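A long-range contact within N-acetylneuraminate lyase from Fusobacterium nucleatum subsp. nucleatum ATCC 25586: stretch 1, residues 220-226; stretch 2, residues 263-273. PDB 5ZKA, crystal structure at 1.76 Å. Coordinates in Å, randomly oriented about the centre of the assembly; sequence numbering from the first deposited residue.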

ATOM      1  N   GLY A 220      -0.448 -11.809  12.244  1.00 26.06           N
ATOM      2  CA  GLY A 220      -1.666 -11.017  12.365  1.00 26.62           C
ATOM      3  C   GLY A 220      -2.597 -11.467  13.467  1.00 28.45           C
ATOM      4  O   GLY A 220      -2.649 -12.648  13.821  1.00 27.26           O
ATOM      5  N   SER A 221      -3.370 -10.512  13.989  1.00 24.57           N
ATOM      6  CA  SER A 221      -4.355 -10.829  15.025  1.00 25.37           C
ATOM      7  C   SER A 221      -5.560 -11.565  14.464  1.00 26.85           C
ATOM      8  O   SER A 221      -6.170 -12.385  15.164  1.00 25.00           O
ATOM      9  N   THR A 222      -5.959 -11.264  13.229  1.00 23.93           N
ATOM     10  CA  THR A 222      -7.200 -11.882  12.766  1.00 21.80           C
ATOM     11  C   THR A 222      -7.029 -13.353  12.434  1.00 24.05           C
ATOM     12  O   THR A 222      -8.034 -14.062  12.294  1.00 24.18           O
ATOM     13  N   TYR A 223      -5.794 -13.841  12.347  1.00 25.01           N
ATOM     14  CA  TYR A 223      -5.597 -15.240  12.015  1.00 27.55           C
ATOM     15  C   TYR A 223      -6.014 -16.151  13.162  1.00 30.04           C
ATOM     16  O   TYR A 223      -6.189 -17.353  12.939  1.00 29.02           O
ATOM     17  N   ASN A 224      -6.201 -15.593  14.371  1.00 26.53           N
ATOM     18  CA  ASN A 224      -6.758 -16.365  15.482  1.00 23.37           C
ATOM     19  C   ASN A 224      -8.128 -16.941  15.125  1.00 26.50           C
ATOM     20  O   ASN A 224      -8.522 -17.980  15.661  1.00 26.99           O
ATOM     21  N   ILE A 225      -8.874 -16.268  14.250  1.00 26.44           N
ATOM     22  CA  ILE A 225     -10.201 -16.737  13.857  1.00 29.40           C
ATOM     23  C   ILE A 225     -10.371 -16.875  12.354  1.00 29.93           C
ATOM     24  O   ILE A 225     -11.315 -17.562  11.907  1.00 28.56           O
ATOM     25  N   ASN A 226      -9.531 -16.243  11.530  1.00 27.38           N
ATOM     26  CA  ASN A 226      -9.688 -16.269  10.076  1.00 27.48           C
ATOM     27  C   ASN A 226      -8.450 -16.839   9.383  1.00 27.80           C
ATOM     28  O   ASN A 226      -8.169 -16.513   8.224  1.00 26.87           O
ATOM     29  N   GLY A 263     -14.682  -3.063  17.560  1.00 32.44           N
ATOM     30  CA  GLY A 263     -13.647  -3.236  18.561  1.00 29.35           C
ATOM     31  C   GLY A 263     -12.816  -4.469  18.270  1.00 31.15           C
ATOM     32  O   GLY A 263     -13.282  -5.593  18.465  1.00 30.22           O
ATOM     33  N   LEU A 264     -11.573  -4.265  17.831  1.00 28.49           N
ATOM     34  CA  LEU A 264     -10.741  -5.365  17.340  1.00 28.49           C
ATOM     35  C   LEU A 264     -10.564  -6.465  18.388  1.00 26.64           C
ATOM     36  O   LEU A 264     -10.946  -7.622  18.166  1.00 29.29           O
ATOM     37  N   TYR A 265      -9.923  -6.138  19.517  1.00 27.14           N
ATOM     38  CA  TYR A 265      -9.578  -7.187  20.479  1.00 30.15           C
ATOM     39  C   TYR A 265     -10.830  -7.815  21.074  1.00 28.96           C
ATOM     40  O   TYR A 265     -10.907  -9.040  21.215  1.00 32.08           O
ATOM     41  N   GLN A 266     -11.831  -6.994  21.405  1.00 28.84           N
ATOM     42  CA  GLN A 266     -13.067  -7.518  21.977  1.00 28.88           C
ATOM     43  C   GLN A 266     -13.790  -8.445  21.004  1.00 32.94           C
ATOM     44  O   GLN A 266     -14.385  -9.446  21.416  1.00 29.76           O
ATOM     45  N   THR A 267     -13.762  -8.128  19.707  1.00 26.39           N
ATOM     46  CA  THR A 267     -14.546  -8.906  18.745  1.00 24.72           C
ATOM     47  C   THR A 267     -13.871 -10.231  18.421  1.00 23.70           C
ATOM     48  O   THR A 267     -14.545 -11.263  18.322  1.00 27.59           O
ATOM     49  N   ILE A 268     -12.540 -10.233  18.281  1.00 24.03           N
ATOM     50  CA  ILE A 268     -11.832 -11.499  18.095  1.00 28.13           C
ATOM     51  C   ILE A 268     -12.076 -12.417  19.288  1.00 26.73           C
ATOM     52  O   ILE A 268     -12.381 -13.609  19.129  1.00 27.27           O
ATOM     53  N   LYS A 269     -11.976 -11.870  20.506  1.00 27.79           N
ATOM     54  CA  LYS A 269     -12.223 -12.695  21.689  1.00 26.23           C
ATOM     55  C   LYS A 269     -13.670 -13.168  21.741  1.00 32.12           C
ATOM     56  O   LYS A 269     -13.940 -14.314  22.137  1.00 32.10           O
ATOM     57  N   GLU A 270     -14.619 -12.315  21.333  1.00 29.30           N
ATOM     58  CA  GLU A 270     -16.020 -12.734  21.345  1.00 34.12           C
ATOM     59  C   GLU A 270     -16.281 -13.837  20.323  1.00 29.91           C
ATOM     60  O   GLU A 270     -17.031 -14.777  20.600  1.00 31.11           O
ATOM     61  N   ILE A 271     -15.677 -13.740  19.136  1.00 27.54           N
ATOM     62  CA  ILE A 271     -15.865 -14.780  18.128  1.00 30.20           C
ATOM     63  C   ILE A 271     -15.222 -16.088  18.577  1.00 29.09           C
ATOM     64  O   ILE A 271     -15.754 -17.177  18.328  1.00 30.36           O
ATOM     65  N   LEU A 272     -14.060 -16.007  19.236  1.00 29.33           N
ATOM     66  CA  LEU A 272     -13.467 -17.213  19.796  1.00 28.16           C
ATOM     67  C   LEU A 272     -14.429 -17.874  20.771  1.00 33.33           C
ATOM     68  O   LEU A 272     -14.577 -19.099  20.769  1.00 32.53           O
ATOM     69  N   LYS A 273     -15.120 -17.077  21.593  1.00 34.95           N
ATOM     70  CA  LYS A 273     -16.079 -17.675  22.519  1.00 34.07           C
ATOM     71  C   LYS A 273     -17.226 -18.333  21.762  1.00 35.80           C
ATOM     72  O   LYS A 273     -17.664 -19.428  22.127  1.00 32.83           O
TER

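A short turn leans on one side of a helix here, and the fit is almost wholly apolar: no hydrogen bond crosses between the stretches, so shape carries the contact. The main bump is Ile-225. Its CA-to-CB bond points toward the helix, where its side chain meets Ile-268, Ile-271 and Leu-272, residues spaced three and four apart so that they share a face. The backbones come nearest at Ile-225 and Leu-272, with CA to CA 6.8 Å, room for one layer of side chains.

Ile-225 adopts chi1 p and chi2 t, and its side chain wedges among all three residues, with both branches against Ile-268 and Ile-271. CG2 of Ile-225 lies 3.7 Å from CG of Leu-272 and 4.2 Å from CG2 of Ile-268; it also sits 4.0 Å from the backbone O of Ile-268, resting close to the helix main chain. That carbonyl is already occupied, accepting from N of Leu-272 within the helix. The closest approach to Ile-271 is made by the longer branch, which carries CD1 of Ile-225 to 3.7 Å from CD1 of Ile-271. The hollow is therefore walled by three aliphatic residues, with Ile-271 in m, t pointing toward the turn and Leu-272, also m, t, starting sideways but bringing its end nearer.

Ile-268 is the answering bump. Pointing toward the turn in m, t, it extends CD1 to 3.7 Å from O of Ser-221, 3.9 Å from OG of Ser-221 and 4.3 Å from CA of Thr-222, while its CG2 lies 4.1 Å from CB of Asn-224. One isoleucine thus spans the start of the turn and still touches Ile-225. Ser-221, in p, points toward the helix, and its OG also packs 4.0 Å from CD1 of Leu-264, whose t, p side chain sets out sideways and closes this end of the contact.

Polar groups serve mainly to hold the turn in shape. Asn-224, in m, folds back so that its ND2 donates to O of Ser-221 at 2.9 Å, nearly straight at 172°; the backbone N of Asn-224 adds a weak bond to that same oxygen. This lets the asparagine present CB to Ile-268 while its amide stays satisfied. The fit has a price: O of Asn-224, 3.8 Å from CD2 of Leu-272, is buried without a polar partner. At the helix start, OG1 of Thr-267 (chi1 m) bonds to O of Gly-263 at 2.7 Å, a local brace outside the contact. The rule to read is reciprocal: each stretch offers an isoleucine, and each isoleucine touches several residues opposite.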

ATOM      1  CB  SER A 221      -4.835  -9.548  15.698  1.00 26.69           C
ATOM      2  OG  SER A 221      -5.370  -8.648  14.734  1.00 30.86           O
ATOM      3  CB  THR A 222      -7.763 -11.148  11.547  1.00 24.60           C
ATOM      4  OG1 THR A 222      -6.904 -11.341  10.415  1.00 28.28           O
ATOM      5  CG2 THR A 222      -7.901  -9.657  11.840  1.00 25.69           C
ATOM      6  CB  TYR A 223      -4.132 -15.472  11.611  1.00 24.31           C
ATOM      7  CG  TYR A 223      -3.665 -14.512  10.526  1.00 23.39           C
ATOM      8  CD1 TYR A 223      -4.552 -14.025   9.563  1.00 26.19           C
ATOM      9  CD2 TYR A 223      -2.358 -14.050  10.491  1.00 25.41           C
ATOM     10  CE1 TYR A 223      -4.135 -13.120   8.577  1.00 24.49           C
ATOM     11  CE2 TYR A 223      -1.935 -13.144   9.509  1.00 24.61           C
ATOM     12  CZ  TYR A 223      -2.820 -12.688   8.560  1.00 29.23           C
ATOM     13  OH  TYR A 223      -2.390 -11.795   7.597  1.00 29.34           O
ATOM     14  CB  ASN A 224      -6.890 -15.489  16.735  1.00 26.37           C
ATOM     15  CG  ASN A 224      -5.552 -15.214  17.425  1.00 29.84           C
ATOM     16  OD1 ASN A 224      -5.061 -16.033  18.198  1.00 29.68           O
ATOM     17  ND2 ASN A 224      -4.969 -14.035  17.160  1.00 24.98           N
ATOM     18  CB  ILE A 225     -11.290 -15.800  14.425  1.00 32.50           C
ATOM     19  CG1 ILE A 225     -11.035 -14.360  13.960  1.00 30.39           C
ATOM     20  CG2 ILE A 225     -11.321 -15.862  15.949  1.00 29.12           C
ATOM     21  CD1 ILE A 225     -12.219 -13.428  14.194  1.00 30.79           C
ATOM     22  CB  ASN A 226     -10.012 -14.869   9.550  1.00 22.66           C
ATOM     23  CG  ASN A 226     -10.478 -14.885   8.103  1.00 28.74           C
ATOM     24  OD1 ASN A 226     -11.322 -15.703   7.711  1.00 29.68           O
ATOM     25  ND2 ASN A 226      -9.917 -13.983   7.292  1.00 28.38           N
ATOM     26  CB  LEU A 264      -9.376  -4.811  16.914  1.00 29.07           C
ATOM     27  CG  LEU A 264      -8.280  -5.752  16.405  1.00 36.27           C
ATOM     28  CD1 LEU A 264      -8.650  -6.324  15.058  1.00 35.95           C
ATOM     29  CD2 LEU A 264      -6.940  -5.010  16.305  1.00 42.15           C
ATOM     30  CB  TYR A 265      -8.674  -6.637  21.587  1.00 34.82           C
ATOM     31  CG  TYR A 265      -7.312  -6.179  21.096  1.00 44.32           C
ATOM     32  CD1 TYR A 265      -6.806  -6.612  19.873  1.00 48.06           C
ATOM     33  CD2 TYR A 265      -6.537  -5.312  21.850  1.00 52.14           C
ATOM     34  CE1 TYR A 265      -5.567  -6.189  19.415  1.00 51.20           C
ATOM     35  CE2 TYR A 265      -5.294  -4.878  21.401  1.00 52.89           C
ATOM     36  CZ  TYR A 265      -4.816  -5.319  20.184  1.00 48.59           C
ATOM     37  OH  TYR A 265      -3.584  -4.899  19.737  1.00 44.21           O
ATOM     38  CB  GLN A 266     -13.983  -6.361  22.386  1.00 36.42           C
ATOM     39  CG  GLN A 266     -13.438  -5.486  23.517  1.00 38.12           C
ATOM     40  CD  GLN A 266     -12.597  -4.312  23.022  1.00 44.85           C
ATOM     41  OE1 GLN A 266     -12.179  -4.268  21.855  1.00 40.59           O
ATOM     42  NE2 GLN A 266     -12.336  -3.353  23.915  1.00 41.80           N
ATOM     43  CB  THR A 267     -14.777  -8.082  17.474  1.00 25.37           C
ATOM     44  OG1 THR A 267     -15.580  -6.944  17.812  1.00 27.67           O
ATOM     45  CG2 THR A 267     -15.519  -8.897  16.399  1.00 24.83           C
ATOM     46  CB  ILE A 268     -10.329 -11.254  17.855  1.00 30.97           C
ATOM     47  CG1 ILE A 268     -10.128 -10.474  16.542  1.00 30.83           C
ATOM     48  CG2 ILE A 268      -9.561 -12.594  17.843  1.00 30.02           C
ATOM     49  CD1 ILE A 268      -8.712 -10.002  16.294  1.00 27.35           C
ATOM     50  CB  LYS A 269     -11.853 -11.927  22.957  1.00 26.56           C
ATOM     51  CG  LYS A 269     -10.359 -11.733  23.098  1.00 32.79           C
ATOM     52  CD  LYS A 269      -9.964 -11.376  24.519  1.00 32.69           C
ATOM     53  CE  LYS A 269      -8.449 -11.234  24.642  1.00 40.11           C
ATOM     54  NZ  LYS A 269      -8.036 -10.661  25.952  1.00 39.22           N
ATOM     55  CB  GLU A 270     -16.939 -11.537  21.091  1.00 36.28           C
ATOM     56  CG  GLU A 270     -18.439 -11.857  21.180  1.00 36.45           C
ATOM     57  CD  GLU A 270     -18.903 -12.246  22.587  1.00 46.76           C
ATOM     58  OE1 GLU A 270     -18.142 -12.063  23.565  1.00 46.85           O
ATOM     59  OE2 GLU A 270     -20.047 -12.729  22.708  1.00 53.24           O
ATOM     60  CB  ILE A 271     -15.311 -14.299  16.774  1.00 31.78           C
ATOM     61  CG1 ILE A 271     -16.182 -13.154  16.249  1.00 35.48           C
ATOM     62  CG2 ILE A 271     -15.276 -15.449  15.766  1.00 29.53           C
ATOM     63  CD1 ILE A 271     -15.718 -12.542  14.936  1.00 35.05           C
ATOM     64  CB  LEU A 272     -12.132 -16.881  20.468  1.00 28.04           C
ATOM     65  CG  LEU A 272     -10.933 -16.704  19.518  1.00 28.35           C
ATOM     66  CD1 LEU A 272      -9.730 -16.049  20.212  1.00 23.96           C
ATOM     67  CD2 LEU A 272     -10.524 -18.046  18.920  1.00 25.89           C
ATOM     68  CB  LYS A 273     -16.603 -16.632  23.506  1.00 34.13           C
ATOM     69  CG  LYS A 273     -15.513 -16.006  24.366  1.00 33.74           C
ATOM     70  CD  LYS A 273     -16.077 -15.104  25.449  1.00 37.63           C
ATOM     71  CE  LYS A 273     -14.976 -14.200  26.015  1.00 37.90           C
ATOM     72  NZ  LYS A 273     -15.549 -13.156  26.906  1.00 42.95           N
TER